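PDB 4D7Q: ralf, proline/betaine transporter from Legionella pneumophila, which probably acts as a guanine nucleotide exchange factor through its Sec7 domain, joined in this engineered chimera to a Rickettsia RalF capping domain. Local coordinates for residues G208-N213 with V330-A335; K220-L225 with A324-K329; N244-I249 with K271-G276; V282-I287 with E295-I300. The protein carries 2 engineered substitutions. All coordinates share one frame; numbering follows the deposited sequence.

Overall arrangement
All four contacts lie in the Rickettsia capping domain of the chimera, and three of them pair parts of its six-stranded antiparallel sheet. Interactions 1 and 4, centres about 14 Å apart, meet through the neighbouring strands 208-214 (interaction 1) and 297-303 (interaction 4). Interaction 2 sets helix 220-230 and the end of helix 313-325 against one side of this sheet. Its centre is about 14 Å from that of interaction 1, and Ile211, Ile299 and Phe326 join interactions 1, 2 and 4. Interaction 3 lies at the opposite edge of the sheet from interaction 1, centres about 23 Å apart. A nitrate near Ala335 and a HEPES molecule near Glu295 probably come from the crystallisation liquor.

Interaction 1: G208-N213 with V330-A335; sequences GYQINN and VTSIKA
Gly208 to Gln210 pair antiparallel with Ser332 to Lys334, adding the outermost strand to one edge of the capping-domain sheet. Gly208 and Lys334 exchange two backbone bonds, Gly208 N to Lys334 O and Lys334 N to Gly208 O, both 2.8 Å. Gln210 N then reaches Ser332 O at 3.1 Å. Beyond that the pairing slips: Thr331 and Ser332 both face Gln210, a classic beta bulge, and Gln210 O takes Thr331 N at 2.9 Å and, weakly, Ser332 N.

The two faces differ in character. On one, the side chains of Tyr209 and Ile333 lie side by side and point the same way, Tyr209 CE1 being 4.0 Å from Ile333 CG2, while Val330 CG2 comes up at the edge of the tyrosine ring. Helices 313-325 and 341-351 cover this face, and the phenol OH bonds to Leu344 O. On the other, Gln210 CG stands anti to the backbone N (chi1 -171°) and the chain runs on extended. Gln210 NE2 donates to Asn212 OD1 at 2.7 Å (171° at the hydrogen), on a lone pair and in the plane of both amides. A water bridges Gly208 O and Ser332 OG. The chemistry is thus two-sided: an apolar face turned to the helices, and a polar one where a straight in-plane bond orients the Gln210 and Asn212 amides against each other.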
loop_
_atom_site.group_PDB
_atom_site.type_symbol
_atom_site.label_atom_id
_atom_site.label_comp_id
_atom_site.label_asym_id
_atom_site.label_seq_id
_atom_site.Cartn_x
_atom_site.Cartn_y
_atom_site.Cartn_z
ATOM N N GLY A 208 4.369 4.562 -10.600
ATOM C CA GLY A 208 3.822 5.700 -11.317
ATOM C C GLY A 208 4.543 6.980 -10.970
ATOM O O GLY A 208 5.743 6.969 -10.688
ATOM N N TYR A 209 3.801 8.090 -10.980
ATOM C CA TYR A 209 4.337 9.421 -10.699
ATOM C C TYR A 209 4.003 9.866 -9.290
ATOM O O TYR A 209 2.853 9.734 -8.848
ATOM C CB TYR A 209 3.779 10.429 -11.691
ATOM C CG TYR A 209 3.954 10.037 -13.138
ATOM C CD1 TYR A 209 5.182 10.192 -13.780
ATOM C CD2 TYR A 209 2.866 9.600 -13.897
ATOM C CE1 TYR A 209 5.331 9.888 -15.134
ATOM C CE2 TYR A 209 3.006 9.284 -15.245
ATOM C CZ TYR A 209 4.233 9.451 -15.866
ATOM O OH TYR A 209 4.346 9.138 -17.201
ATOM N N GLN A 210 5.014 10.365 -8.582
ATOM C CA GLN A 210 4.841 10.790 -7.196
ATOM C C GLN A 210 5.389 12.182 -7.007
ATOM O O GLN A 210 6.443 12.506 -7.535
ATOM C CB GLN A 210 5.513 9.809 -6.224
ATOM C CG GLN A 210 5.198 10.078 -4.732
ATOM C CD GLN A 210 5.671 8.966 -3.829
ATOM O OE1 GLN A 210 5.608 7.793 -4.172
ATOM N NE2 GLN A 210 6.107 9.307 -2.630
ATOM N N ILE A 211 4.645 13.009 -6.273
ATOM C CA ILE A 211 5.055 14.367 -5.936
ATOM C C ILE A 211 4.975 14.498 -4.418
ATOM O O ILE A 211 3.870 14.537 -3.854
ATOM C CB ILE A 211 4.285 15.493 -6.675
ATOM C CG1 ILE A 211 4.038 15.179 -8.182
ATOM C CG2 ILE A 211 5.035 16.830 -6.471
ATOM C CD1 ILE A 211 3.210 16.285 -8.979
ATOM N N ASN A 212 6.150 14.517 -3.758
ATOM C CA ASN A 212 6.228 14.663 -2.306
ATOM C C ASN A 212 6.274 16.117 -1.937
ATOM O O ASN A 212 6.630 16.938 -2.772
ATOM C CB ASN A 212 7.498 14.025 -1.762
ATOM C CG ASN A 212 7.513 12.543 -1.844
ATOM O OD1 ASN A 212 6.467 11.884 -1.815
ATOM N ND2 ASN A 212 8.712 11.997 -1.882
ATOM N N ASN A 213 5.959 16.429 -0.668
ATOM C CA ASN A 213 6.029 17.774 -0.084
ATOM C C ASN A 213 5.250 18.797 -0.908
ATOM O O ASN A 213 5.696 19.936 -1.084
ATOM C CB ASN A 213 7.511 18.202 0.148
ATOM C CG ASN A 213 8.367 17.120 0.786
ATOM O OD1 ASN A 213 8.119 16.669 1.903
ATOM N ND2 ASN A 213 9.378 16.653 0.074
ATOM N N VAL A 330 7.807 16.417 -10.601
ATOM C CA VAL A 330 7.691 15.100 -10.004
ATOM C C VAL A 330 8.953 14.737 -9.188
ATOM O O VAL A 330 10.033 15.012 -9.636
ATOM C CB VAL A 330 7.345 14.102 -11.145
ATOM C CG1 VAL A 330 8.501 13.883 -12.072
ATOM C CG2 VAL A 330 6.850 12.795 -10.661
ATOM N N THR A 331 8.818 14.137 -8.004
ATOM C CA THR A 331 9.932 13.762 -7.141
ATOM C C THR A 331 10.476 12.388 -7.515
ATOM O O THR A 331 11.636 12.075 -7.251
ATOM C CB THR A 331 9.519 13.754 -5.658
ATOM O OG1 THR A 331 10.654 13.432 -4.845
ATOM C CG2 THR A 331 8.420 12.732 -5.416
ATOM N N SER A 332 9.629 11.572 -8.134
ATOM C CA SER A 332 10.024 10.231 -8.550
ATOM C C SER A 332 9.085 9.695 -9.610
ATOM O O SER A 332 7.892 10.002 -9.613
ATOM C CB SER A 332 10.057 9.268 -7.364
ATOM O OG SER A 332 8.738 8.996 -6.921
ATOM N N ILE A 333 9.645 8.890 -10.506
ATOM C CA ILE A 333 8.937 8.182 -11.564
ATOM C C ILE A 333 9.287 6.733 -11.329
ATOM O O ILE A 333 10.473 6.415 -11.236
ATOM C CB ILE A 333 9.338 8.660 -12.984
ATOM C CG1 ILE A 333 9.111 10.203 -13.136
ATOM C CG2 ILE A 333 8.546 7.840 -14.025
ATOM C CD1 ILE A 333 9.399 10.857 -14.541
ATOM N N LYS A 334 8.276 5.857 -11.171
ATOM C CA LYS A 334 8.544 4.446 -10.912
ATOM C C LYS A 334 7.759 3.578 -11.859
ATOM O O LYS A 334 6.625 3.928 -12.178
ATOM C CB LYS A 334 8.214 4.099 -9.447
ATOM C CG LYS A 334 8.776 2.769 -8.961
ATOM C CD LYS A 334 8.468 2.576 -7.495
ATOM C CE LYS A 334 9.313 1.500 -6.878
ATOM N NZ LYS A 334 9.032 1.371 -5.426
ATOM N N ALA A 335 8.344 2.440 -12.307
ATOM C CA ALA A 335 7.639 1.509 -13.207
ATOM C C ALA A 335 6.324 1.058 -12.595
ATOM O O ALA A 335 6.220 0.935 -11.376
ATOM C CB ALA A 335 8.502 0.277 -13.484
HETATM O O HOH W 1 7.070 7.309 -8.199
HETATM O O HOH W 2 10.914 13.965 -1.572
#

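Interaction 2: K220-L225 with A324-K329; sequences KTFKQL and ASFETK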
loop_
_atom_site.group_PDB
_atom_site.type_symbol
_atom_site.label_atom_id
_atom_site.label_comp_id
_atom_site.label_asym_id
_atom_site.label_seq_id
_atom_site.Cartn_x
_atom_site.Cartn_y
_atom_site.Cartn_z
ATOM N N LYS A 220 -0.290 25.742 -7.575
ATOM C CA LYS A 220 -1.605 26.271 -7.989
ATOM C C LYS A 220 -2.601 25.183 -8.361
ATOM O O LYS A 220 -3.789 25.323 -8.047
ATOM C CB LYS A 220 -1.494 27.333 -9.104
ATOM C CG LYS A 220 -2.752 28.194 -9.256
ATOM C CD LYS A 220 -2.595 29.301 -10.309
ATOM C CE LYS A 220 -3.276 28.992 -11.625
ATOM N NZ LYS A 220 -4.753 29.134 -11.543
ATOM N N THR A 221 -2.127 24.093 -9.004
ATOM C CA THR A 221 -2.982 22.954 -9.357
ATOM C C THR A 221 -3.432 22.208 -8.089
ATOM O O THR A 221 -4.607 21.846 -7.966
ATOM C CB THR A 221 -2.294 22.027 -10.370
ATOM O OG1 THR A 221 -1.696 22.827 -11.389
ATOM C CG2 THR A 221 -3.273 21.031 -11.008
ATOM N N PHE A 222 -2.500 21.985 -7.149
ATOM C CA PHE A 222 -2.851 21.329 -5.894
ATOM C C PHE A 222 -3.751 22.234 -5.048
ATOM O O PHE A 222 -4.703 21.727 -4.442
ATOM C CB PHE A 222 -1.615 20.889 -5.111
ATOM C CG PHE A 222 -1.941 20.031 -3.910
ATOM C CD1 PHE A 222 -2.319 18.701 -4.066
ATOM C CD2 PHE A 222 -1.843 20.545 -2.622
ATOM C CE1 PHE A 222 -2.595 17.904 -2.954
ATOM C CE2 PHE A 222 -2.117 19.743 -1.508
ATOM C CZ PHE A 222 -2.494 18.432 -1.679
ATOM N N LYS A 223 -3.480 23.572 -5.037
ATOM C CA LYS A 223 -4.302 24.559 -4.315
ATOM C C LYS A 223 -5.776 24.415 -4.729
ATOM O O LYS A 223 -6.651 24.315 -3.874
ATOM C CB LYS A 223 -3.825 25.996 -4.598
ATOM C CG LYS A 223 -4.664 27.064 -3.879
ATOM C CD LYS A 223 -4.660 28.408 -4.595
ATOM C CE LYS A 223 -3.568 29.331 -4.113
ATOM N NZ LYS A 223 -3.508 30.578 -4.918
ATOM N N GLN A 224 -6.024 24.374 -6.047
ATOM C CA GLN A 224 -7.356 24.254 -6.630
ATOM C C GLN A 224 -7.992 22.899 -6.318
ATOM O O GLN A 224 -9.129 22.858 -5.844
ATOM C CB GLN A 224 -7.303 24.533 -8.135
ATOM C CG GLN A 224 -7.018 25.995 -8.449
ATOM C CD GLN A 224 -6.967 26.237 -9.924
ATOM O OE1 GLN A 224 -5.933 26.063 -10.573
ATOM N NE2 GLN A 224 -8.097 26.608 -10.492
ATOM N N LEU A 225 -7.240 21.802 -6.519
ATOM C CA LEU A 225 -7.717 20.455 -6.223
ATOM C C LEU A 225 -8.122 20.329 -4.762
ATOM O O LEU A 225 -9.238 19.902 -4.477
ATOM C CB LEU A 225 -6.663 19.396 -6.613
ATOM C CG LEU A 225 -6.974 17.936 -6.265
ATOM C CD1 LEU A 225 -8.251 17.439 -6.961
ATOM C CD2 LEU A 225 -5.800 17.048 -6.592
ATOM N N ALA A 324 2.086 16.442 -15.272
ATOM C CA ALA A 324 2.758 17.644 -15.783
ATOM C C ALA A 324 1.940 18.922 -15.555
ATOM O O ALA A 324 2.496 20.013 -15.625
ATOM C CB ALA A 324 3.103 17.470 -17.252
ATOM N N SER A 325 0.637 18.775 -15.237
ATOM C CA SER A 325 -0.289 19.869 -14.950
ATOM C C SER A 325 -0.048 20.477 -13.572
ATOM O O SER A 325 -0.414 21.626 -13.344
ATOM C CB SER A 325 -1.734 19.401 -15.079
ATOM O OG SER A 325 -2.091 19.205 -16.436
ATOM N N PHE A 326 0.530 19.713 -12.644
ATOM C CA PHE A 326 0.851 20.252 -11.333
ATOM C C PHE A 326 2.080 21.128 -11.511
ATOM O O PHE A 326 2.942 20.811 -12.330
ATOM C CB PHE A 326 1.054 19.128 -10.282
ATOM C CG PHE A 326 -0.254 18.462 -9.879
ATOM C CD1 PHE A 326 -1.031 18.982 -8.846
ATOM C CD2 PHE A 326 -0.735 17.354 -10.571
ATOM C CE1 PHE A 326 -2.252 18.393 -8.496
ATOM C CE2 PHE A 326 -1.968 16.766 -10.226
ATOM C CZ PHE A 326 -2.712 17.283 -9.187
ATOM N N GLU A 327 2.127 22.273 -10.822
ATOM C CA GLU A 327 3.263 23.199 -10.926
ATOM C C GLU A 327 4.561 22.566 -10.444
ATOM O O GLU A 327 5.611 22.793 -11.041
ATOM C CB GLU A 327 2.993 24.476 -10.130
ATOM C CG GLU A 327 2.033 25.432 -10.812
ATOM C CD GLU A 327 1.853 26.751 -10.085
ATOM O OE1 GLU A 327 2.136 26.810 -8.867
ATOM O OE2 GLU A 327 1.417 27.727 -10.737
ATOM N N THR A 328 4.482 21.756 -9.384
ATOM C CA THR A 328 5.633 21.066 -8.799
ATOM C C THR A 328 6.126 19.957 -9.713
ATOM O O THR A 328 5.333 19.109 -10.161
ATOM C CB THR A 328 5.282 20.493 -7.422
ATOM O OG1 THR A 328 4.462 21.416 -6.701
ATOM C CG2 THR A 328 6.521 20.127 -6.603
ATOM N N LYS A 329 7.442 19.939 -9.973
ATOM C CA LYS A 329 8.004 18.844 -10.759
ATOM C C LYS A 329 7.916 17.540 -9.926
ATOM O O LYS A 329 7.897 17.582 -8.688
ATOM C CB LYS A 329 9.432 19.146 -11.274
ATOM C CG LYS A 329 10.529 19.151 -10.215
ATOM C CD LYS A 329 11.926 19.205 -10.848
ATOM C CE LYS A 329 13.017 19.316 -9.804
ATOM N NZ LYS A 329 14.375 19.367 -10.415
#
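Phe326 lays its ring against Thr221, with the two side chains crossing at about a right angle. Its route can be followed outward. CB rests on Ile211 of the sheet. CG stands anti to its own carbonyl carbon (chi1 -73°), with Thr221 CB and CG2 over it. Packing is closer at the next atom, Phe326 CD1 lying 3.6 Å from Thr221 CB. Phe326 CE1 has both Thr221 CG2 and the backbone N of Phe222 at 3.8 Å, and it also lies near the plane of the Phe222 ring, at that ring's edge. At the tip, Phe326 CZ meets Leu225 CD2 at 4.0 Å, the methyl coming in at the edge of the Phe326 ring. Thr221 CG2 sits over one face in a CH-pi contact, 3.9 Å from the centroid of the Phe326 ring and 19° off the normal, displaced toward the rim.

Two polar bonds flank this apolar core. Thr221 OG1 donates to Ser325 O at 2.6 Å, tying the first turn of helix 220-230 to the frayed end of helix 313-325. Glu327 OE1 accepts from Lys220 N at 2.9 Å, the donor standing well above the carboxylate plane. Placed at the N-terminal end of helix 220-230, the Glu327 carboxylate is probably favoured by the helix dipole. Asp219 continues the polar side, its OD1 accepting from Phe222 N and Glu327 N.

Around them, Arg352 holds the carbonyls of Ala324, Phe326 and Glu327, while the Phe326 ring also packs on Ile214 and Ile299. It therefore fills the junction of helix 220-230, the end of helix 313-325 and strands 208-214 and 297-303.

Interaction 3: N244-I249 with K271-G276; sequences NNNLTI and KDEKSG
Glu273 reaches across to Asn246, and the two side chains pass at a slant, carboxylate and amide planes 57° apart. The glutamate gets there with CG almost eclipsing its own backbone N (chi1 11°) and an extended chain beyond. Glu273 OE2 then accepts from Asn246 N at 2.8 Å, the N-H approaching 60° out of the carboxylate plane, while Asn246 CB lies 3.5 Å from the same oxygen. A carboxylate thus grips the chain just before the strand begins.

Next along, Leu247 and Asp272 also cross at a slant, and here the touch is apolar: Leu247 CD2 meets Asp272 CB at 3.7 Å. The carboxylate of Asp272 is occupied within its own turn. OD1 receives Lys274 N at 3.0 Å and Gly276 N at 2.9 Å, the two donors arriving from opposite faces of the carboxylate plane, and OD2 is bonded by Gln314 NE2. These bonds, with Asp272 N to Gly276 O, fix the rotation of the group and the shape of the turn.

Further on, Thr248 and Lys271 form an antiparallel hydrogen-bonded pair with their side chains on the same face. Thr248 N donates to Lys271 O at 2.8 Å, nearly along the C=O axis, and Lys271 N returns a bond to Thr248 O at 3.1 Å.

The contact is largely on the surface. It is where edge strand 248-252 starts beside strand 264-271, at the turn linking that strand to 277-283: an Asx turn, closed by Asp272 OD1 on Lys274 N, within a beta hairpin.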
loop_
_atom_site.group_PDB
_atom_site.type_symbol
_atom_site.label_atom_id
_atom_site.label_comp_id
_atom_site.label_asym_id
_atom_site.label_seq_id
_atom_site.Cartn_x
_atom_site.Cartn_y
_atom_site.Cartn_z
ATOM N N ASN A 244 -8.154 21.801 -23.172
ATOM C CA ASN A 244 -8.978 21.590 -24.360
ATOM C C ASN A 244 -9.655 20.226 -24.298
ATOM O O ASN A 244 -10.343 19.852 -25.250
ATOM C CB ASN A 244 -8.139 21.711 -25.647
ATOM C CG ASN A 244 -7.883 23.141 -26.049
ATOM O OD1 ASN A 244 -8.803 23.883 -26.414
ATOM N ND2 ASN A 244 -6.629 23.564 -25.974
ATOM N N ASN A 245 -9.428 19.469 -23.191
ATOM C CA ASN A 245 -9.982 18.134 -22.996
ATOM C C ASN A 245 -11.253 18.184 -22.178
ATOM O O ASN A 245 -11.308 18.880 -21.159
ATOM C CB ASN A 245 -8.967 17.197 -22.298
ATOM C CG ASN A 245 -7.867 16.671 -23.206
ATOM O OD1 ASN A 245 -7.742 15.461 -23.431
ATOM N ND2 ASN A 245 -7.030 17.561 -23.732
ATOM N N ASN A 246 -12.248 17.401 -22.586
ATOM C CA ASN A 246 -13.512 17.273 -21.875
ATOM C C ASN A 246 -13.427 15.994 -21.026
ATOM O O ASN A 246 -13.663 14.880 -21.505
ATOM C CB ASN A 246 -14.692 17.300 -22.859
ATOM C CG ASN A 246 -14.740 18.580 -23.664
ATOM O OD1 ASN A 246 -14.445 19.675 -23.166
ATOM N ND2 ASN A 246 -15.111 18.472 -24.929
ATOM N N LEU A 247 -13.014 16.188 -19.784
ATOM C CA LEU A 247 -12.831 15.136 -18.811
ATOM C C LEU A 247 -14.077 14.768 -18.030
ATOM O O LEU A 247 -14.963 15.542 -17.853
ATOM C CB LEU A 247 -11.716 15.487 -17.829
ATOM C CG LEU A 247 -10.347 15.822 -18.361
ATOM C CD1 LEU A 247 -9.428 16.331 -17.291
ATOM C CD2 LEU A 247 -9.728 14.693 -19.156
ATOM N N THR A 248 -14.079 13.542 -17.557
ATOM C CA THR A 248 -15.052 13.026 -16.635
ATOM C C THR A 248 -14.337 12.760 -15.300
ATOM O O THR A 248 -13.474 11.941 -15.230
ATOM C CB THR A 248 -15.662 11.761 -17.237
ATOM O OG1 THR A 248 -16.433 12.125 -18.365
ATOM C CG2 THR A 248 -16.480 11.057 -16.289
ATOM N N ILE A 249 -14.694 13.488 -14.255
ATOM C CA ILE A 249 -13.983 13.417 -13.004
ATOM C C ILE A 249 -14.897 12.974 -11.850
ATOM O O ILE A 249 -15.955 13.514 -11.641
ATOM C CB ILE A 249 -13.236 14.721 -12.671
ATOM C CG1 ILE A 249 -12.420 15.187 -13.869
ATOM C CG2 ILE A 249 -12.347 14.502 -11.460
ATOM C CD1 ILE A 249 -11.808 16.543 -13.777
ATOM N N LYS A 271 -11.126 10.419 -16.510
ATOM C CA LYS A 271 -11.298 9.777 -17.798
ATOM C C LYS A 271 -11.437 10.823 -18.877
ATOM O O LYS A 271 -12.172 11.798 -18.695
ATOM C CB LYS A 271 -12.501 8.802 -17.789
ATOM C CG LYS A 271 -12.266 7.592 -16.869
ATOM C CD LYS A 271 -13.476 6.694 -16.723
ATOM C CE LYS A 271 -13.191 5.582 -15.740
ATOM N NZ LYS A 271 -14.437 5.039 -15.123
ATOM N N ASP A 272 -10.728 10.639 -19.977
ATOM C CA ASP A 272 -10.872 11.514 -21.123
ATOM C C ASP A 272 -11.780 10.959 -22.204
ATOM O O ASP A 272 -12.409 9.959 -22.015
ATOM C CB ASP A 272 -9.532 11.966 -21.684
ATOM C CG ASP A 272 -8.684 10.840 -22.223
ATOM O OD1 ASP A 272 -9.190 9.864 -22.754
ATOM O OD2 ASP A 272 -7.476 10.945 -22.103
ATOM N N GLU A 273 -11.840 11.651 -23.334
ATOM C CA GLU A 273 -12.735 11.300 -24.441
ATOM C C GLU A 273 -12.218 10.116 -25.299
ATOM O O GLU A 273 -12.938 9.556 -26.068
ATOM C CB GLU A 273 -13.059 12.551 -25.301
ATOM C CG GLU A 273 -12.222 13.797 -25.013
ATOM C CD GLU A 273 -12.928 15.133 -25.260
ATOM O OE1 GLU A 273 -14.123 15.154 -25.655
ATOM O OE2 GLU A 273 -12.275 16.176 -25.084
ATOM N N LYS A 274 -10.962 9.742 -25.120
ATOM C CA LYS A 274 -10.325 8.658 -25.851
ATOM C C LYS A 274 -10.046 7.396 -25.027
ATOM O O LYS A 274 -9.130 6.655 -25.286
ATOM C CB LYS A 274 -9.034 9.164 -26.456
ATOM C CG LYS A 274 -9.186 10.449 -27.241
ATOM C CD LYS A 274 -10.331 10.387 -28.229
ATOM C CE LYS A 274 -10.380 9.081 -28.972
ATOM N NZ LYS A 274 -11.003 9.268 -30.283
ATOM N N SER A 275 -10.880 7.193 -24.043
ATOM C CA SER A 275 -10.882 6.041 -23.133
ATOM C C SER A 275 -9.710 5.969 -22.142
ATOM O O SER A 275 -9.584 4.982 -21.403
ATOM C CB SER A 275 -11.135 4.721 -23.872
ATOM O OG SER A 275 -12.471 4.665 -24.346
ATOM N N GLY A 276 -8.896 7.027 -22.102
ATOM C CA GLY A 276 -7.797 7.141 -21.154
ATOM C C GLY A 276 -8.340 7.244 -19.744
ATOM O O GLY A 276 -9.344 7.930 -19.521
#

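Interaction 4: V282-I287 with E295-I300; sequences VYKPSI and EKSKII
Tyr283 and Lys298 form an antiparallel hydrogen-bonded pair, and the tight part of the contact is built on them. Tyr283 N reaches Lys298 O at 3.0 Å, and Lys298 N returns to Tyr283 O at 3.1 Å. Their side chains lie side by side, pointing the same way. Lys298 CG lies between its backbone N and carbonyl carbon (chi1 89°), and the chain runs on extended. Lys298 CE sits over one face of the ring, 3.9 Å from its centroid, in a CH-pi contact. Its ammonium follows in a cation-pi interaction, NZ being 4.9 Å from the centroid and 2° off the normal, with Gly108 O as a further partner. Ile300 CD1 touches Tyr283 CE1 at 4.0 Å. On the reverse face Val282 CG2 meets Ile299 CG2 at 4.2 Å.

Toward the exposed end the pairing lapses. Pro285 leans on the other chain segment with single atoms, CG against Glu295 O at 3.2 Å and CD against Ser297 OG at 3.3 Å, and the CB atoms of Glu295 and Lys296 point away from it.

Strands 277-283 and 297-303 are neighbours in the sheet, linked here through helix 290-293, whose Leu293 packs on Tyr283 and Pro285. Helix 220-230 covers the Val282 and Ile299 face, while the Tyr283 face meets Glu109 of the Sec7 part across the interface between the two fused parts, a contact of the chimera.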
loop_
_atom_site.group_PDB
_atom_site.type_symbol
_atom_site.label_atom_id
_atom_site.label_comp_id
_atom_site.label_asym_id
_atom_site.label_seq_id
_atom_site.Cartn_x
_atom_site.Cartn_y
_atom_site.Cartn_z
ATOM N N VAL A 282 -4.532 11.187 -3.205
ATOM C CA VAL A 282 -4.286 12.387 -2.391
ATOM C C VAL A 282 -4.055 11.986 -0.918
ATOM O O VAL A 282 -4.912 11.343 -0.303
ATOM C CB VAL A 282 -5.433 13.443 -2.512
ATOM C CG1 VAL A 282 -5.180 14.655 -1.584
ATOM C CG2 VAL A 282 -5.621 13.910 -3.968
ATOM N N TYR A 283 -2.924 12.444 -0.363
ATOM C CA TYR A 283 -2.501 12.239 1.024
ATOM C C TYR A 283 -2.180 13.536 1.669
ATOM O O TYR A 283 -1.419 14.336 1.121
ATOM C CB TYR A 283 -1.244 11.363 1.103
ATOM C CG TYR A 283 -1.449 9.977 0.552
ATOM C CD1 TYR A 283 -1.366 9.730 -0.821
ATOM C CD2 TYR A 283 -1.750 8.911 1.392
ATOM C CE1 TYR A 283 -1.602 8.463 -1.339
ATOM C CE2 TYR A 283 -1.940 7.632 0.888
ATOM C CZ TYR A 283 -1.853 7.410 -0.477
ATOM O OH TYR A 283 -2.083 6.157 -0.974
ATOM N N LYS A 284 -2.733 13.756 2.844
ATOM C CA LYS A 284 -2.442 14.964 3.613
ATOM C C LYS A 284 -2.254 14.549 5.088
ATOM O O LYS A 284 -2.989 13.652 5.542
ATOM C CB LYS A 284 -3.570 16.010 3.480
ATOM C CG LYS A 284 -3.733 16.606 2.069
ATOM C CD LYS A 284 -4.487 17.934 2.057
ATOM C CE LYS A 284 -5.939 17.792 2.451
ATOM N NZ LYS A 284 -6.507 19.082 2.926
ATOM N N PRO A 285 -1.275 15.149 5.820
ATOM C CA PRO A 285 -1.097 14.816 7.256
ATOM C C PRO A 285 -2.416 14.772 8.019
ATOM O O PRO A 285 -3.247 15.670 7.902
ATOM C CB PRO A 285 -0.171 15.933 7.773
ATOM C CG PRO A 285 0.638 16.273 6.582
ATOM C CD PRO A 285 -0.320 16.205 5.412
ATOM N N SER A 286 -2.616 13.680 8.732
ATOM C CA SER A 286 -3.823 13.435 9.464
ATOM C C SER A 286 -3.528 13.039 10.916
ATOM O O SER A 286 -2.420 12.887 11.287
ATOM C CB SER A 286 -4.615 12.337 8.763
ATOM O OG SER A 286 -5.059 12.759 7.520
ATOM N N ILE A 287 -4.562 12.865 11.707
ATOM C CA ILE A 287 -4.399 12.583 13.104
ATOM C C ILE A 287 -3.461 11.407 13.435
ATOM O O ILE A 287 -2.619 11.552 14.239
ATOM C CB ILE A 287 -5.736 12.498 13.862
ATOM C CG1 ILE A 287 -5.491 12.525 15.371
ATOM C CG2 ILE A 287 -6.538 11.291 13.434
ATOM C CD1 ILE A 287 -6.708 12.649 16.227
ATOM N N GLU A 295 5.476 14.148 7.803
ATOM C CA GLU A 295 4.841 15.430 8.098
ATOM C C GLU A 295 4.299 16.210 6.912
ATOM O O GLU A 295 3.676 17.254 7.119
ATOM C CB GLU A 295 5.792 16.306 8.937
ATOM C CG GLU A 295 6.223 15.677 10.257
ATOM C CD GLU A 295 7.155 16.511 11.122
ATOM O OE1 GLU A 295 7.964 17.299 10.577
ATOM O OE2 GLU A 295 7.090 16.352 12.359
ATOM N N LYS A 296 4.529 15.732 5.687
ATOM C CA LYS A 296 4.095 16.460 4.485
ATOM C C LYS A 296 3.082 15.730 3.624
ATOM O O LYS A 296 2.880 14.530 3.769
ATOM C CB LYS A 296 5.316 16.889 3.638
ATOM C CG LYS A 296 6.396 17.674 4.409
ATOM C CD LYS A 296 6.055 19.152 4.660
ATOM C CE LYS A 296 7.201 19.915 5.299
ATOM N NZ LYS A 296 7.432 19.529 6.725
ATOM N N SER A 297 2.432 16.476 2.737
ATOM C CA SER A 297 1.443 15.964 1.799
ATOM C C SER A 297 2.145 15.341 0.591
ATOM O O SER A 297 3.308 15.642 0.310
ATOM C CB SER A 297 0.531 17.091 1.337
ATOM O OG SER A 297 -0.394 17.446 2.351
ATOM N N LYS A 298 1.434 14.445 -0.101
ATOM C CA LYS A 298 1.923 13.794 -1.305
ATOM C C LYS A 298 0.758 13.383 -2.212
ATOM O O LYS A 298 -0.381 13.187 -1.753
ATOM C CB LYS A 298 2.870 12.594 -0.971
ATOM C CG LYS A 298 2.152 11.246 -0.795
ATOM C CD LYS A 298 3.085 10.064 -0.572
ATOM C CE LYS A 298 2.270 8.917 0.017
ATOM N NZ LYS A 298 3.115 7.722 0.255
ATOM N N ILE A 299 1.055 13.295 -3.512
ATOM C CA ILE A 299 0.135 12.821 -4.531
ATOM C C ILE A 299 0.804 11.728 -5.351
ATOM O O ILE A 299 2.006 11.810 -5.634
ATOM C CB ILE A 299 -0.547 13.922 -5.398
ATOM C CG1 ILE A 299 0.472 14.764 -6.179
ATOM C CG2 ILE A 299 -1.530 14.789 -4.574
ATOM C CD1 ILE A 299 -0.145 15.468 -7.435
ATOM N N ILE A 300 0.029 10.695 -5.695
ATOM C CA ILE A 300 0.489 9.582 -6.528
ATOM C C ILE A 300 -0.442 9.493 -7.747
ATOM O O ILE A 300 -1.659 9.297 -7.594
ATOM C CB ILE A 300 0.603 8.238 -5.748
ATOM C CG1 ILE A 300 1.654 8.344 -4.580
ATOM C CG2 ILE A 300 0.958 7.072 -6.710
ATOM C CD1 ILE A 300 1.573 7.203 -3.512
#